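Local coordinates for protein response regulator (Vibrio cholerae O1 biovar El Tor, PDB 7KPO) that serves as the DNA-binding domain of the sensor histidine kinase ChiS, which probably regulates chitin-utilisation genes, at residues A[34-40]-A[75-80]. Numbering follows the deposited sequence.
Sequences FAEQSGL and NSLDYI
Tyr-79 lays one face of its ring over Ser-38, whose CB sits 3.5 Å from the centroid of the Tyr-79 ring and 8° off the ring normal, a CH-pi contact. With chi1 t (-177°), the phenol reaches across from helix 70-83 to the end of helix 31-38, where Tyr-79 OH lies 3.6 Å from Gln-37 CG. The short axes of 34-38 and 75-80 are nearly perpendicular (89°) and 11.5 Å apart at closest approach, a gap bridged by side chains. CA atoms pair as Phe-34 with Ile-80 (8.0 Å), Ser-38 with Tyr-79 (7.2 Å) and Leu-40 with Ser-76 (7.0 Å). Phe-34, chi1 also t (156°), meets Tyr-79 obliquely: Phe-34 CE1 lies 3.7 Å from Tyr-79 CD1, the ring planes at 61°. Ile-80 CD1 sits over a face, 4.2 Å from the centroid of the Phe-34 ring. Phe-34 CZ lies 3.6 Å from Ser-76 OG, a hydroxyl hydrogen-bonded to Thr-72 O and Trp-41 NE1. Gly-39 leaves the helix with positive phi (73°). Ser-38, in rotamer p, donates from OG to Phe-34 O (2.7 Å). Beyond Gly-39, Leu-40 (mt) points toward 75-80, placing Leu-40 CD1 3.8 Å from Ser-76 CA and 4.1 Å from Tyr-79 CB. Helix 2-27 adds Leu-20 against Phe-34 and Ala-19 against Ile-80. The crossing thus packs the C-terminal end of helix 31-38, just before hairpin strands 44-46 and 49-51, against helix 70-83 of the mainly helical ChiS DNA-binding domain; Leu-40 N donating to Ser-38 OG (3.0 Å) closes that helix end as an ST turn around Gly-39.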
loop_
_atom_site.group_PDB
_atom_site.type_symbol
_atom_site.label_atom_id
_atom_site.label_comp_id
_atom_site.label_asym_id
_atom_site.label_seq_id
_atom_site.Cartn_x
_atom_site.Cartn_y
_atom_site.Cartn_z
ATOM N N PHE A 34 -0.178 -3.302 18.458
ATOM C CA PHE A 34 0.102 -3.951 17.158
ATOM C C PHE A 34 0.227 -5.469 17.365
ATOM O O PHE A 34 -0.394 -6.238 16.614
ATOM C CB PHE A 34 1.370 -3.383 16.521
ATOM C CG PHE A 34 1.989 -4.361 15.563
ATOM C CD1 PHE A 34 1.352 -4.700 14.381
ATOM C CD2 PHE A 34 3.170 -5.003 15.888
ATOM C CE1 PHE A 34 1.897 -5.647 13.533
ATOM C CE2 PHE A 34 3.717 -5.945 15.035
ATOM C CZ PHE A 34 3.081 -6.262 13.860
ATOM N N ALA A 35 1.007 -5.884 18.365
ATOM C CA ALA A 35 1.240 -7.326 18.620
ATOM C C ALA A 35 -0.053 -8.022 19.022
ATOM O O ALA A 35 -0.368 -9.081 18.476
ATOM C CB ALA A 35 2.274 -7.482 19.732
ATOM N N GLU A 36 -0.751 -7.419 19.969
ATOM C CA GLU A 36 -1.973 -8.028 20.522
ATOM C C GLU A 36 -3.078 -8.099 19.463
ATOM O O GLU A 36 -3.685 -9.173 19.309
ATOM C CB GLU A 36 -2.403 -7.200 21.729
ATOM C CG GLU A 36 -3.636 -7.745 22.395
ATOM C CD GLU A 36 -3.473 -9.163 22.901
ATOM O OE1 GLU A 36 -2.381 -9.481 23.425
ATOM O OE2 GLU A 36 -4.429 -9.948 22.752
ATOM N N GLN A 37 -3.317 -6.999 18.750
ATOM C CA GLN A 37 -4.429 -6.973 17.768
ATOM C C GLN A 37 -4.101 -7.866 16.563
ATOM O O GLN A 37 -4.999 -8.592 16.103
ATOM C CB GLN A 37 -4.710 -5.529 17.355
ATOM C CG GLN A 37 -6.100 -5.335 16.771
ATOM C CD GLN A 37 -7.202 -5.543 17.789
ATOM O OE1 GLN A 37 -6.991 -5.472 19.004
ATOM N NE2 GLN A 37 -8.409 -5.785 17.297
ATOM N N SER A 38 -2.859 -7.824 16.078
ATOM C CA SER A 38 -2.482 -8.633 14.888
ATOM C C SER A 38 -2.342 -10.116 15.241
ATOM O O SER A 38 -2.504 -10.948 14.336
ATOM C CB SER A 38 -1.189 -8.147 14.293
ATOM O OG SER A 38 -0.082 -8.489 15.118
ATOM N N GLY A 39 -1.985 -10.411 16.492
ATOM C CA GLY A 39 -1.706 -11.793 16.918
ATOM C C GLY A 39 -0.377 -12.291 16.364
ATOM O O GLY A 39 -0.082 -13.482 16.518
ATOM N N LEU A 40 0.435 -11.405 15.790
ATOM C CA LEU A 40 1.696 -11.872 15.152
ATOM C C LEU A 40 2.826 -12.055 16.168
ATOM O O LEU A 40 3.786 -12.769 15.827
ATOM C CB LEU A 40 2.100 -10.871 14.066
ATOM C CG LEU A 40 1.192 -10.858 12.841
ATOM C CD1 LEU A 40 1.519 -9.680 11.947
ATOM C CD2 LEU A 40 1.303 -12.163 12.066
ATOM N N ASN A 75 4.878 -10.429 7.380
ATOM C CA ASN A 75 3.438 -10.344 7.745
ATOM C C ASN A 75 3.200 -9.090 8.594
ATOM O O ASN A 75 2.125 -8.493 8.479
ATOM C CB ASN A 75 2.959 -11.586 8.495
ATOM C CG ASN A 75 2.894 -12.816 7.618
ATOM O OD1 ASN A 75 2.860 -12.710 6.396
ATOM N ND2 ASN A 75 2.869 -13.979 8.242
ATOM N N SER A 76 4.175 -8.725 9.423
ATOM C CA SER A 76 4.087 -7.515 10.277
ATOM C C SER A 76 4.070 -6.259 9.398
ATOM O O SER A 76 3.230 -5.368 9.625
ATOM C CB SER A 76 5.227 -7.473 11.250
ATOM O OG SER A 76 5.175 -8.575 12.141
ATOM N N LEU A 77 5.002 -6.179 8.441
ATOM C CA LEU A 77 5.041 -5.021 7.515
ATOM C C LEU A 77 3.706 -4.949 6.758
ATOM O O LEU A 77 3.139 -3.851 6.645
ATOM C CB LEU A 77 6.216 -5.163 6.539
ATOM C CG LEU A 77 7.605 -5.350 7.154
ATOM C CD1 LEU A 77 8.659 -5.456 6.066
ATOM C CD2 LEU A 77 7.962 -4.226 8.105
ATOM N N ASP A 78 3.200 -6.090 6.284
ATOM C CA ASP A 78 1.920 -6.121 5.523
ATOM C C ASP A 78 0.756 -5.674 6.418
ATOM O O ASP A 78 -0.099 -4.912 5.946
ATOM C CB ASP A 78 1.652 -7.513 4.951
ATOM C CG ASP A 78 2.589 -7.919 3.825
ATOM O OD1 ASP A 78 3.299 -7.041 3.303
ATOM O OD2 ASP A 78 2.611 -9.117 3.494
ATOM N N TYR A 79 0.727 -6.133 7.668
ATOM C CA TYR A 79 -0.375 -5.775 8.596
ATOM C C TYR A 79 -0.381 -4.263 8.837
ATOM O O TYR A 79 -1.442 -3.609 8.775
ATOM C CB TYR A 79 -0.226 -6.522 9.920
ATOM C CG TYR A 79 -1.344 -6.253 10.890
ATOM C CD1 TYR A 79 -1.314 -5.154 11.730
ATOM C CD2 TYR A 79 -2.446 -7.091 10.952
ATOM C CE1 TYR A 79 -2.344 -4.897 12.617
ATOM C CE2 TYR A 79 -3.485 -6.848 11.833
ATOM C CZ TYR A 79 -3.432 -5.748 12.671
ATOM O OH TYR A 79 -4.447 -5.497 13.547
ATOM N N ILE A 80 0.795 -3.715 9.125
ATOM C CA ILE A 80 0.913 -2.255 9.401
ATOM C C ILE A 80 0.505 -1.463 8.151
ATOM O O ILE A 80 -0.262 -0.493 8.294
ATOM C CB ILE A 80 2.324 -1.946 9.929
ATOM C CG1 ILE A 80 2.466 -2.552 11.330
ATOM C CG2 ILE A 80 2.598 -0.450 9.909
ATOM C CD1 ILE A 80 3.871 -2.580 11.876
#